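Agmatine ureohydrolase (PDB 3PZL) probably hydrolyses agmatine to putrescine and urea, using two manganese ions bound in each subunit. Local coordinates at residues I25-N30 against S82-L87; A35-F40 against G114-M119; V66-Y71 against A286-Q291; Y75-L80 against S296-Y301; Y213-D218 against I258-Y263. All coordinates share one frame; numbering follows the deposited sequence.

Contact 1 of 5, residues I25-N30 against S82-L87; sequences IADAVN and SGMADL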
# COMPACT_ATOMS: atom_id res chain seq x y z
N ILE B 25 8.69 22.03 11.92
CA ILE B 25 9.20 22.51 10.66
C ILE B 25 10.65 22.96 10.83
O ILE B 25 10.96 23.84 11.63
CB ILE B 25 8.34 23.64 10.12
CG1 ILE B 25 6.99 23.05 9.71
CG2 ILE B 25 9.07 24.33 8.95
CD1 ILE B 25 6.14 23.95 8.83
N ALA B 26 11.53 22.35 10.05
CA ALA B 26 12.95 22.46 10.32
C ALA B 26 13.44 23.90 10.38
O ALA B 26 14.41 24.19 11.07
CB ALA B 26 13.74 21.66 9.32
N ASP B 27 12.78 24.79 9.66
CA ASP B 27 13.24 26.17 9.58
C ASP B 27 12.53 27.04 10.59
O ASP B 27 12.95 28.17 10.85
CB ASP B 27 13.15 26.72 8.15
CG ASP B 27 14.04 25.92 7.13
OD1 ASP B 27 15.05 25.30 7.56
OD2 ASP B 27 13.72 25.90 5.91
N ALA B 28 11.47 26.52 11.19
CA ALA B 28 10.75 27.28 12.23
C ALA B 28 11.60 27.37 13.49
O ALA B 28 11.34 26.69 14.49
CB ALA B 28 9.43 26.65 12.53
N VAL B 29 12.62 28.24 13.43
CA VAL B 29 13.64 28.33 14.47
C VAL B 29 13.29 29.31 15.61
O VAL B 29 13.77 29.14 16.72
CB VAL B 29 15.01 28.66 13.83
CG1 VAL B 29 16.03 29.08 14.89
CG2 VAL B 29 15.53 27.42 13.15
N ASN B 30 12.45 30.30 15.35
CA ASN B 30 12.21 31.34 16.34
C ASN B 30 11.04 31.02 17.24
O ASN B 30 10.16 30.24 16.87
CB ASN B 30 11.98 32.66 15.65
CG ASN B 30 12.85 32.82 14.45
OD1 ASN B 30 14.05 33.07 14.55
ND2 ASN B 30 12.26 32.65 13.30
N SER B 82 14.18 33.93 7.79
CA SER B 82 12.91 34.59 7.53
C SER B 82 11.90 34.65 8.70
O SER B 82 10.74 34.92 8.50
CB SER B 82 12.26 33.94 6.31
OG SER B 82 13.14 34.04 5.21
N GLY B 83 12.35 34.41 9.93
CA GLY B 83 11.49 34.61 11.09
C GLY B 83 10.29 33.68 11.12
O GLY B 83 9.16 34.14 11.21
N MSE B 84 10.53 32.38 11.05
CA MSE B 84 9.49 31.38 11.12
C MSE B 84 9.47 30.76 12.50
O MSE B 84 10.53 30.52 13.10
CB MSE B 84 9.79 30.26 10.15
CG MSE B 84 9.32 30.45 8.74
SE MSE B 84 9.47 28.69 7.83
CE MSE B 84 11.14 29.01 6.91
N ALA B 85 8.26 30.46 12.97
CA ALA B 85 8.03 29.72 14.20
C ALA B 85 7.00 28.62 13.96
O ALA B 85 6.15 28.76 13.08
CB ALA B 85 7.54 30.68 15.29
N ASP B 86 7.05 27.55 14.74
CA ASP B 86 6.07 26.49 14.63
C ASP B 86 5.52 26.24 16.02
O ASP B 86 6.22 25.73 16.87
CB ASP B 86 6.71 25.19 14.09
CG ASP B 86 5.69 24.12 13.65
OD1 ASP B 86 4.46 24.26 13.86
OD2 ASP B 86 6.13 23.10 13.07
N LEU B 87 4.26 26.58 16.24
CA LEU B 87 3.65 26.34 17.56
C LEU B 87 3.32 24.86 17.86
O LEU B 87 3.16 24.52 19.03
CB LEU B 87 2.40 27.20 17.75
CG LEU B 87 2.60 28.68 17.50
CD1 LEU B 87 1.30 29.40 17.75
CD2 LEU B 87 3.72 29.25 18.36
O HOH W 1 12.68 31.16 9.85

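Contact 2 of 5, residues A35-F40 against G114-M119; sequences AKYVVF and GKIPIM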
# COMPACT_ATOMS: atom_id res chain seq x y z
N ALA B 35 8.85 35.98 15.90
CA ALA B 35 8.48 35.41 14.61
C ALA B 35 7.63 36.33 13.74
O ALA B 35 6.75 37.02 14.27
CB ALA B 35 7.77 34.10 14.82
N LYS B 36 7.88 36.32 12.43
CA LYS B 36 7.04 37.06 11.46
C LYS B 36 5.97 36.14 10.97
O LYS B 36 4.81 36.53 10.78
CB LYS B 36 7.82 37.57 10.23
CG LYS B 36 9.01 38.52 10.48
CD LYS B 36 9.51 39.10 9.17
CE LYS B 36 10.96 39.58 9.23
NZ LYS B 36 11.48 39.85 7.83
N TYR B 37 6.38 34.89 10.73
CA TYR B 37 5.48 33.85 10.23
C TYR B 37 5.25 32.76 11.28
O TYR B 37 6.18 32.13 11.78
CB TYR B 37 6.02 33.25 8.92
CG TYR B 37 6.26 34.25 7.82
CD1 TYR B 37 5.22 34.66 6.98
CD2 TYR B 37 7.53 34.77 7.59
CE1 TYR B 37 5.44 35.56 5.95
CE2 TYR B 37 7.76 35.68 6.56
CZ TYR B 37 6.71 36.07 5.75
OH TYR B 37 6.90 36.97 4.73
N VAL B 38 3.99 32.55 11.63
CA VAL B 38 3.67 31.64 12.68
C VAL B 38 2.83 30.50 12.11
O VAL B 38 1.67 30.68 11.71
CB VAL B 38 2.94 32.37 13.79
CG1 VAL B 38 2.66 31.44 14.94
CG2 VAL B 38 3.78 33.53 14.26
N VAL B 39 3.46 29.34 12.06
CA VAL B 39 2.89 28.13 11.48
C VAL B 39 2.30 27.31 12.60
O VAL B 39 2.95 27.11 13.63
CB VAL B 39 3.99 27.30 10.79
CG1 VAL B 39 3.52 25.89 10.54
CG2 VAL B 39 4.43 27.98 9.51
N PHE B 40 1.07 26.85 12.39
CA PHE B 40 0.39 26.05 13.39
C PHE B 40 -0.59 25.07 12.76
O PHE B 40 -1.20 25.35 11.73
CB PHE B 40 -0.30 26.93 14.45
CG PHE B 40 -1.35 27.86 13.90
CD1 PHE B 40 -1.02 29.14 13.50
CD2 PHE B 40 -2.67 27.44 13.79
CE1 PHE B 40 -1.99 29.98 12.98
CE2 PHE B 40 -3.63 28.27 13.29
CZ PHE B 40 -3.30 29.54 12.89
N GLY B 114 0.90 41.87 14.35
CA GLY B 114 1.48 42.11 13.03
C GLY B 114 2.24 40.92 12.48
O GLY B 114 3.16 41.07 11.67
N LYS B 115 1.87 39.75 12.96
CA LYS B 115 2.47 38.51 12.53
C LYS B 115 1.61 37.94 11.43
O LYS B 115 0.50 38.39 11.22
CB LYS B 115 2.56 37.55 13.72
CG LYS B 115 3.73 37.82 14.61
CD LYS B 115 3.45 37.48 16.04
CE LYS B 115 4.72 37.49 16.85
NZ LYS B 115 5.65 38.58 16.47
N ILE B 116 2.14 36.95 10.72
CA ILE B 116 1.39 36.29 9.63
C ILE B 116 1.09 34.81 9.90
O ILE B 116 2.01 33.97 9.87
CB ILE B 116 2.07 36.48 8.29
CG1 ILE B 116 1.92 37.93 7.89
CG2 ILE B 116 1.42 35.67 7.23
CD1 ILE B 116 2.82 38.33 6.82
N PRO B 117 -0.18 34.50 10.17
CA PRO B 117 -0.60 33.14 10.50
C PRO B 117 -0.58 32.20 9.29
O PRO B 117 -1.15 32.53 8.26
CB PRO B 117 -2.03 33.33 11.03
CG PRO B 117 -2.50 34.59 10.42
CD PRO B 117 -1.28 35.47 10.35
N ILE B 118 0.09 31.06 9.42
CA ILE B 118 0.04 30.02 8.39
C ILE B 118 -0.62 28.80 8.99
O ILE B 118 0.01 28.05 9.75
CB ILE B 118 1.43 29.66 7.86
CG1 ILE B 118 2.11 30.92 7.30
CG2 ILE B 118 1.33 28.56 6.80
CD1 ILE B 118 3.50 30.66 6.88
N MSE B 119 -1.88 28.58 8.65
CA MSE B 119 -2.61 27.52 9.28
C MSE B 119 -2.61 26.23 8.46
O MSE B 119 -3.17 26.16 7.39
CB MSE B 119 -4.00 27.97 9.60
CG MSE B 119 -4.84 26.92 10.18
SE MSE B 119 -6.57 27.67 10.62
CE MSE B 119 -7.15 28.31 8.85

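Contact 3 of 5, residues V66-Y71 against A286-Q291; sequences VNLESY and AAKLLQ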
# COMPACT_ATOMS: atom_id res chain seq x y z
N VAL B 66 11.68 18.02 5.74
CA VAL B 66 13.08 17.66 5.89
C VAL B 66 13.76 17.46 4.53
O VAL B 66 14.95 17.77 4.38
CB VAL B 66 13.29 16.41 6.85
CG1 VAL B 66 12.72 16.67 8.25
CG2 VAL B 66 12.67 15.14 6.28
N ASN B 67 12.99 16.99 3.54
CA ASN B 67 13.49 16.85 2.17
C ASN B 67 13.76 18.16 1.41
O ASN B 67 14.44 18.16 0.38
CB ASN B 67 12.59 15.93 1.35
CG ASN B 67 13.23 15.51 0.05
OD1 ASN B 67 14.44 15.19 0.02
ND2 ASN B 67 12.46 15.54 -1.04
N LEU B 68 13.26 19.29 1.93
CA LEU B 68 13.41 20.57 1.26
C LEU B 68 14.65 21.29 1.74
O LEU B 68 15.06 21.13 2.90
CB LEU B 68 12.17 21.46 1.50
CG LEU B 68 10.82 20.94 1.05
CD1 LEU B 68 9.72 21.73 1.66
CD2 LEU B 68 10.67 20.91 -0.47
N GLU B 69 15.23 22.11 0.87
CA GLU B 69 16.33 23.01 1.20
C GLU B 69 15.86 24.21 2.02
O GLU B 69 14.73 24.68 1.82
CB GLU B 69 16.96 23.52 -0.08
CG GLU B 69 17.65 22.45 -0.91
CD GLU B 69 18.85 21.82 -0.19
OE1 GLU B 69 19.20 22.28 0.93
OE2 GLU B 69 19.46 20.86 -0.76
N SER B 70 16.72 24.73 2.92
CA SER B 70 16.35 25.91 3.68
C SER B 70 16.39 27.17 2.81
O SER B 70 15.86 28.24 3.17
CB SER B 70 17.25 26.08 4.89
OG SER B 70 17.40 24.86 5.58
N TYR B 71 17.00 27.06 1.64
CA TYR B 71 17.13 28.20 0.76
C TYR B 71 16.32 27.95 -0.48
O TYR B 71 16.43 26.88 -1.11
CB TYR B 71 18.59 28.40 0.39
CG TYR B 71 18.84 29.47 -0.63
CD1 TYR B 71 18.89 29.17 -1.99
CD2 TYR B 71 19.03 30.79 -0.23
CE1 TYR B 71 19.12 30.16 -2.94
CE2 TYR B 71 19.26 31.79 -1.16
CZ TYR B 71 19.31 31.47 -2.52
OH TYR B 71 19.55 32.47 -3.45
N ALA B 286 2.43 20.27 -0.57
CA ALA B 286 1.94 21.18 0.47
C ALA B 286 3.07 21.96 1.19
O ALA B 286 2.93 23.16 1.44
CB ALA B 286 1.09 20.46 1.45
N ALA B 287 4.18 21.30 1.47
CA ALA B 287 5.31 21.95 2.12
C ALA B 287 6.00 22.91 1.18
O ALA B 287 6.46 23.98 1.61
CB ALA B 287 6.27 20.97 2.58
N LYS B 288 6.10 22.54 -0.09
CA LYS B 288 6.70 23.44 -1.06
C LYS B 288 5.87 24.73 -1.24
O LYS B 288 6.37 25.83 -1.23
CB LYS B 288 6.85 22.69 -2.39
CG LYS B 288 7.73 23.34 -3.36
CD LYS B 288 9.12 23.53 -2.75
CE LYS B 288 9.80 24.71 -3.38
NZ LYS B 288 11.27 24.65 -3.10
N LEU B 289 4.56 24.57 -1.36
CA LEU B 289 3.64 25.71 -1.41
C LEU B 289 3.78 26.66 -0.22
O LEU B 289 3.56 27.86 -0.34
CB LEU B 289 2.20 25.21 -1.50
CG LEU B 289 1.78 24.70 -2.89
CD1 LEU B 289 0.37 24.14 -2.77
CD2 LEU B 289 1.87 25.79 -3.98
N LEU B 290 4.16 26.12 0.94
CA LEU B 290 4.35 26.97 2.12
C LEU B 290 5.69 27.70 2.02
O LEU B 290 5.81 28.81 2.51
CB LEU B 290 4.28 26.12 3.40
CG LEU B 290 5.07 26.57 4.61
CD1 LEU B 290 4.36 27.74 5.20
CD2 LEU B 290 5.16 25.43 5.58
N GLN B 291 6.68 27.08 1.41
CA GLN B 291 7.95 27.74 1.20
C GLN B 291 7.72 28.88 0.25
O GLN B 291 8.19 30.00 0.48
CB GLN B 291 8.98 26.79 0.61
CG GLN B 291 9.63 25.86 1.61
CD GLN B 291 10.97 25.37 1.14
OE1 GLN B 291 11.18 25.07 -0.05
NE2 GLN B 291 11.91 25.27 2.08

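Contact 4 of 5, residues Y75-L80 against S296-Y301; sequences YGIDLL and SREKYY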
# COMPACT_ATOMS: atom_id res chain seq x y z
N TYR B 75 13.65 32.31 -5.49
CA TYR B 75 13.37 33.59 -4.87
C TYR B 75 14.59 34.23 -4.22
O TYR B 75 14.60 35.40 -3.92
CB TYR B 75 12.23 33.44 -3.90
CG TYR B 75 10.97 32.92 -4.56
CD1 TYR B 75 10.16 33.76 -5.33
CD2 TYR B 75 10.58 31.61 -4.40
CE1 TYR B 75 9.01 33.29 -5.94
CE2 TYR B 75 9.43 31.12 -4.99
CZ TYR B 75 8.64 31.97 -5.75
OH TYR B 75 7.49 31.46 -6.35
N GLY B 76 15.64 33.43 -4.06
CA GLY B 76 16.87 33.90 -3.46
C GLY B 76 16.64 34.35 -2.04
O GLY B 76 17.12 35.40 -1.65
N ILE B 77 15.90 33.54 -1.29
CA ILE B 77 15.52 33.82 0.08
C ILE B 77 15.86 32.63 0.94
O ILE B 77 15.43 31.50 0.65
CB ILE B 77 14.02 34.07 0.18
CG1 ILE B 77 13.67 35.38 -0.54
CG2 ILE B 77 13.55 34.05 1.66
CD1 ILE B 77 14.26 36.64 0.13
N ASP B 78 16.62 32.90 2.01
CA ASP B 78 16.97 31.91 3.02
C ASP B 78 15.87 31.89 4.09
O ASP B 78 15.65 32.87 4.81
CB ASP B 78 18.34 32.24 3.62
CG ASP B 78 18.72 31.33 4.78
OD1 ASP B 78 18.16 30.21 4.91
OD2 ASP B 78 19.60 31.74 5.56
N LEU B 79 15.18 30.75 4.18
CA LEU B 79 14.05 30.63 5.09
C LEU B 79 14.44 30.60 6.55
O LEU B 79 13.66 30.98 7.41
CB LEU B 79 13.24 29.40 4.70
CG LEU B 79 12.58 29.57 3.34
CD1 LEU B 79 12.10 28.23 2.87
CD2 LEU B 79 11.41 30.54 3.40
N LEU B 80 15.67 30.16 6.81
CA LEU B 80 16.24 30.11 8.15
C LEU B 80 16.34 31.50 8.74
O LEU B 80 16.30 31.68 9.96
CB LEU B 80 17.62 29.47 8.10
CG LEU B 80 17.66 28.00 8.50
CD1 LEU B 80 19.09 27.50 8.57
CD2 LEU B 80 16.93 27.82 9.84
N SER B 296 8.45 34.10 -1.52
CA SER B 296 8.10 35.13 -2.49
C SER B 296 7.67 36.42 -1.81
O SER B 296 7.84 37.52 -2.36
CB SER B 296 7.01 34.67 -3.43
OG SER B 296 5.81 34.55 -2.71
N ARG B 297 7.11 36.30 -0.61
CA ARG B 297 6.78 37.49 0.16
C ARG B 297 8.03 38.20 0.68
O ARG B 297 8.08 39.43 0.67
CB ARG B 297 5.86 37.13 1.33
CG ARG B 297 5.34 38.33 2.07
CD ARG B 297 4.17 37.95 2.95
NE ARG B 297 3.47 39.13 3.46
CZ ARG B 297 3.87 39.83 4.50
NH1 ARG B 297 4.97 39.46 5.14
NH2 ARG B 297 3.18 40.89 4.92
N GLU B 298 9.03 37.44 1.11
CA GLU B 298 10.27 38.01 1.58
C GLU B 298 11.00 38.68 0.45
O GLU B 298 11.67 39.70 0.67
CB GLU B 298 11.17 36.96 2.24
CG GLU B 298 10.72 36.51 3.65
CD GLU B 298 10.66 37.65 4.65
OE1 GLU B 298 11.69 38.27 4.92
OE2 GLU B 298 9.59 37.92 5.20
N LYS B 299 10.88 38.11 -0.76
CA LYS B 299 11.49 38.69 -1.97
C LYS B 299 10.92 40.07 -2.24
O LYS B 299 11.62 40.95 -2.71
CB LYS B 299 11.25 37.83 -3.20
CG LYS B 299 12.08 38.20 -4.42
CD LYS B 299 11.36 37.78 -5.73
CE LYS B 299 12.33 37.29 -6.83
NZ LYS B 299 13.05 38.39 -7.50
N TYR B 300 9.63 40.25 -1.94
CA TYR B 300 8.99 41.52 -2.18
C TYR B 300 9.54 42.55 -1.20
O TYR B 300 9.92 43.64 -1.62
CB TYR B 300 7.45 41.42 -2.10
CG TYR B 300 6.77 42.71 -2.45
CD1 TYR B 300 6.41 43.00 -3.76
CD2 TYR B 300 6.52 43.67 -1.48
CE1 TYR B 300 5.80 44.21 -4.08
CE2 TYR B 300 5.92 44.87 -1.79
CZ TYR B 300 5.56 45.14 -3.08
OH TYR B 300 4.96 46.35 -3.38
N TYR B 301 9.59 42.18 0.07
CA TYR B 301 10.06 43.11 1.11
C TYR B 301 11.54 43.37 1.14
O TYR B 301 11.99 44.32 1.75
CB TYR B 301 9.49 42.76 2.49
CG TYR B 301 7.98 42.87 2.42
CD1 TYR B 301 7.33 44.12 2.56
CD2 TYR B 301 7.20 41.73 2.11
CE1 TYR B 301 5.93 44.22 2.43
CE2 TYR B 301 5.82 41.81 1.99
CZ TYR B 301 5.18 43.05 2.15
OH TYR B 301 3.80 43.12 2.03

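Contact 5 of 5, residues Y213-D218 against I258-Y263; sequences YIEEVD and IERLSY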
# COMPACT_ATOMS: atom_id res chain seq x y z
N TYR B 213 -6.93 35.95 -14.14
CA TYR B 213 -7.67 35.95 -12.87
C TYR B 213 -6.86 36.45 -11.67
O TYR B 213 -7.41 37.02 -10.75
CB TYR B 213 -8.26 34.55 -12.63
CG TYR B 213 -9.04 34.11 -13.85
CD1 TYR B 213 -10.33 34.61 -14.11
CD2 TYR B 213 -8.47 33.22 -14.78
CE1 TYR B 213 -11.02 34.23 -15.21
CE2 TYR B 213 -9.16 32.84 -15.88
CZ TYR B 213 -10.43 33.35 -16.09
OH TYR B 213 -11.12 32.98 -17.20
N ILE B 214 -5.54 36.24 -11.72
CA ILE B 214 -4.61 36.86 -10.76
C ILE B 214 -4.60 38.41 -10.87
O ILE B 214 -4.66 39.11 -9.84
CB ILE B 214 -3.20 36.33 -10.94
CG1 ILE B 214 -3.18 34.82 -10.69
CG2 ILE B 214 -2.26 37.03 -10.01
CD1 ILE B 214 -1.84 34.16 -10.92
N GLU B 215 -4.52 38.92 -12.12
CA GLU B 215 -4.58 40.36 -12.41
C GLU B 215 -5.83 41.02 -11.82
O GLU B 215 -5.72 42.05 -11.16
CB GLU B 215 -4.53 40.67 -13.92
CG GLU B 215 -3.45 39.93 -14.76
CD GLU B 215 -2.00 40.20 -14.31
OE1 GLU B 215 -1.79 40.84 -13.24
OE2 GLU B 215 -1.06 39.75 -15.03
N GLU B 216 -6.99 40.43 -12.07
CA GLU B 216 -8.25 40.99 -11.56
C GLU B 216 -8.17 41.21 -10.04
O GLU B 216 -8.31 42.35 -9.58
CB GLU B 216 -9.47 40.12 -11.93
CG GLU B 216 -9.74 39.93 -13.42
CD GLU B 216 -10.81 38.86 -13.70
OE1 GLU B 216 -11.26 38.18 -12.74
OE2 GLU B 216 -11.19 38.68 -14.88
N VAL B 217 -7.89 40.14 -9.28
CA VAL B 217 -7.76 40.20 -7.81
C VAL B 217 -6.74 41.23 -7.33
O VAL B 217 -7.03 42.07 -6.49
CB VAL B 217 -7.38 38.81 -7.22
CG1 VAL B 217 -7.22 38.89 -5.74
CG2 VAL B 217 -8.45 37.78 -7.57
N ASP B 218 -5.52 41.17 -7.85
CA ASP B 218 -4.51 42.16 -7.50
C ASP B 218 -4.98 43.62 -7.63
O ASP B 218 -4.69 44.45 -6.77
CB ASP B 218 -3.25 41.94 -8.30
CG ASP B 218 -2.02 42.45 -7.58
OD1 ASP B 218 -2.14 42.93 -6.44
OD2 ASP B 218 -0.91 42.37 -8.14
N ILE B 258 0.26 32.28 -5.64
CA ILE B 258 0.85 32.62 -4.37
C ILE B 258 2.00 33.59 -4.56
O ILE B 258 2.05 34.64 -3.91
CB ILE B 258 1.30 31.35 -3.63
CG1 ILE B 258 0.07 30.45 -3.36
CG2 ILE B 258 2.01 31.70 -2.34
CD1 ILE B 258 0.38 29.08 -2.88
N GLU B 259 2.93 33.22 -5.42
CA GLU B 259 4.04 34.10 -5.87
C GLU B 259 3.52 35.56 -5.97
O GLU B 259 4.03 36.46 -5.31
CB GLU B 259 4.43 33.62 -7.27
CG GLU B 259 5.85 33.70 -7.65
CD GLU B 259 6.08 33.34 -9.13
OE1 GLU B 259 5.22 33.63 -9.99
OE2 GLU B 259 7.13 32.76 -9.44
N ARG B 260 2.47 35.75 -6.77
CA ARG B 260 1.96 37.04 -7.15
C ARG B 260 1.15 37.78 -6.08
O ARG B 260 1.01 38.98 -6.14
CB ARG B 260 1.09 36.85 -8.39
CG ARG B 260 1.84 36.58 -9.68
CD ARG B 260 2.59 37.81 -10.20
NE ARG B 260 1.82 39.06 -10.13
CZ ARG B 260 0.72 39.32 -10.85
NH1 ARG B 260 0.21 38.43 -11.71
NH2 ARG B 260 0.10 40.48 -10.70
N LEU B 261 0.65 37.06 -5.09
CA LEU B 261 -0.27 37.63 -4.11
C LEU B 261 0.20 37.64 -2.65
O LEU B 261 -0.51 38.15 -1.78
CB LEU B 261 -1.61 36.91 -4.21
CG LEU B 261 -2.73 37.55 -5.02
CD1 LEU B 261 -2.23 38.46 -6.13
CD2 LEU B 261 -3.61 36.49 -5.59
N SER B 262 1.37 37.08 -2.36
CA SER B 262 1.77 36.86 -0.96
C SER B 262 2.21 38.17 -0.31
O SER B 262 2.19 38.29 0.90
CB SER B 262 2.89 35.85 -0.87
OG SER B 262 3.96 36.30 -1.66
N TYR B 263 2.60 39.15 -1.12
CA TYR B 263 2.95 40.46 -0.62
C TYR B 263 1.78 41.26 -0.02
O TYR B 263 1.98 42.18 0.74
CB TYR B 263 3.65 41.27 -1.72
CG TYR B 263 2.72 41.94 -2.72
CD1 TYR B 263 2.11 41.21 -3.73
CD2 TYR B 263 2.50 43.32 -2.67
CE1 TYR B 263 1.27 41.82 -4.65
CE2 TYR B 263 1.66 43.96 -3.59
CZ TYR B 263 1.05 43.20 -4.57
OH TYR B 263 0.22 43.82 -5.48

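Contact 1 of 5, residues I25-N30 against S82-L87
N30 brings two nitrogen donors to a single strand oxygen, M84 O. Its backbone N gives the sounder bond, 3.0 Å to M84 O and in the carbonyl plane, whereas the amide ND2 of N30 makes a weak bond to M84 O (2.8 Å), bent to 123° at the hydrogen. At the loop's start I25 N donates to D86 OD2 (3.0 Å), taking the anti lone pair that faces away from OD1. D86 carries CG anti to its backbone N (chi1 -167°), which sets the carboxyl carbon 4.0 Å from I25 N. The same OD2 forms a salt bridge with R62 of helix 57-65, a nearby charge that probably favours the ionised carboxylate. One water links the backbones, accepting from M84 N at 2.7 Å and donating to D27 O.

Strand 84-90 is an outermost strand, within this chain, of the parallel sheet at the heart of the arginase fold. G83, A85 and L87 bond to strand 37-42 or the residue before it, while M84 turns its N and O to the loop. That loop makes a type I turn from I25 to A28 and an inverse gamma turn centred on A28.

A28 CB rests 3.5 Å from D86 CB and touches the backbone at A85. The selenomethionine M84 runs beside D27 until its CE meets D27 CB; the D27 carboxylate is held by Y65 and S70.

Contact 2 of 5, residues A35-F40 against G114-M119
F40 and M119 pair on strands 37-42 and 116-121, neighbours in the parallel sheet of the arginase alpha/beta fold. From CB the F40 ring is set by a chi1 of 61°, with CG between the backbone N and the carbonyl carbon. CD1 lies beneath I118 O, which sits over one ring face. Further out, CE1 meets P117 CB at 3.9 Å, in the ring plane at the edge. CE2 touches M119 CG (3.6 Å) and the tip, CZ, touches M119 CB. M119 CA makes a CH-pi contact 4.3 Å from the F40 ring centroid, and the M119 selenium adds an oblique Met-aromatic contact. Helix 96-112 packs on this face, and F20 of the second subunit also meets the F40 ring.

On the other face, beneath helix 281-303, Y37 lies alongside I116, and V39 CG2 packs on I118 CB (3.8 Å). The Y37 hydroxyl is bonded to E298 and R297 of that helix.

I116 N, V38 N, I118 N and F40 N bind K36 O, I116 O, V38 O and I118 O in turn. K115 NZ adds a bond to A35 O (2.9 Å). These donors skip P117, whose missing N-H costs the pairing nothing.

Contact 3 of 5, residues V66-Y71 against A286-Q291
L68 reaches from its loop onto helix 281-303 and divides its two methyl groups between neighbouring helix residues. CD1 packs on A287 CB at 3.7 Å, and CD2 on the aliphatic K288 CD at 3.8 Å. The L68 and Q291 side chains run antiparallel past one another, bringing L68 CB to 3.9 Å from Q291 NE2 and L68 CD1 against the amide carbon. Beside this apolar patch lies the one hydrogen bond that crosses the contact, from Q291 NE2 to E69 O at 2.9 Å. It is straight (N-H angle 163°), and the acceptor lies close to the amide plane. Q291 CG is anti to its carbonyl carbon (chi1 -80°), and the chain, extended beyond CG, carries the amide out to the loop.

The second shell fixes the Q291 amide from its other side. Its OE1 accepts from K288 NZ (3.1 Å), one turn back on the helix, with the donor nearly on the line of the amide C=O. K288 NZ is in turn held by a salt bridge to E72, and Q291 NE2 also bonds to Y65 OH at the end of helix 57-65. The E69 carboxylate turns away to R150 of the third subunit, so this loop joins the terminal helix to a subunit interface of the hexamer.

Replacing Q291 by an alanine would probably leave E69 O without its side-chain donor, deprive K288 NZ of an acceptor and uncover part of L68 CD1. Distinct partners at NE2 and OE1 give the amide a definite rotation: a flip would set NE2 against the K288 ammonium and OE1 against E69 O, which is likely to be disfavoured.

Contact 4 of 5, residues Y75-L80 against S296-Y301
Y75 lays one face of its ring against the start of segment 296-301. S296 CA stands 3.7 Å above the ring plane, displaced toward the rim, and S296 CB comes within 3.5 Å of Y75 CE1. The serine takes part through carbon, its OG being occupied by V292 O and S262 OG. K299 approaches the same ring differently: its CD arrives at the edge, near the ring plane, 4.2 Å from Y75 CD1. K299 CG, anti to the backbone N (chi1 -168°), is set near Y75 O, and NZ goes on to a salt bridge with E303. The ring packs further on V292 and A295 of the same helix and on R255 and E259 of helix 251-261. No hydrogen bond crosses between the two segments.

The strand 77-78 pairs antiparallel with strand 71-72, and G76 and I77 together face E72 in a G1 beta bulge. G76 takes a positive phi of 62°, favourable to glycine. Beyond the strand, D78 OD1 accepts from L80 N at 3.1 Å in an Asx turn, and D78 OD2 forms a salt bridge with R186 of the third subunit.

I77 meets E298 at about a right angle. Both CD1 and CG2 of the isoleucine lie 3.8 Å from E298 CB, and I77 CD1 is equally near K299 N on the helix backbone. Past CG the E298 chain bends at chi2 (-60°), and its carboxylate is bonded to Y37 OH, with a long, weak ion pair to K36.

Contact 5 of 5, residues Y213-D218 against I258-Y263
I214 CG2 lies over one face of the R260 guanidinium, 3.3 Å from NH1, while E215 OE1 sits at the edge of that group. R260 NH2 donates to E215 OE1 at 3.2 Å, on the syn side and 30° out of the carboxylate plane. NH2 also makes a weaker, oblique salt bridge to D218 OD2 at 3.3 Å, so one nitrogen serves two carboxylates a turn apart on helix 202-220. The Y263 ring has R260 O at its edge, in plane. Y263 OH donates to the syn lone pair of D218 OD1 at 2.7 Å, with ring and carboxylate planes 74° apart. D218 CG, anti to its backbone N (chi1 -154°), lies 3.4 Å from Y263 OH. D218 OD1 has a further partner in K264.

An alanine in place of R260 would probably leave E215 without its main cation, make D218 depend on Y263 and K264, and remove the guanidinium from over I214 CG2.

Next to the charged groups L261 CD1 packs on I214 CG2 (4.1 Å) and L261 CD2 on V217 CG1. The contact joins helix 202-220 to helix 251-261, which lead into the adjacent sheet strands 223-229 and 265-271. Helix 281-303 packs on I258 and S262, and its Y300 stacks on the Y263 ring.

In the fold
Contacts 1 and 2, with centres about 9 Å apart, share one edge of the eight-stranded parallel sheet, strand 37-42 lying between 84-90 and 116-121. Contacts 3 and 4, centres about 13 Å apart, both use helix 281-303, which brings the end of the chain back onto residues 66-80. Contacts 1 to 4 interleave along the sequence, whereas contact 5 is nested within the loops closed by contacts 3 and 4. Its centre lies about 25 Å from that of contact 1, but it meets contact 4 through S262 and S296. The terminal helix thus ties this sheet edge to the helices of contact 5, while a manganese ion lies about 12 Å from the M119 side chain of contact 2.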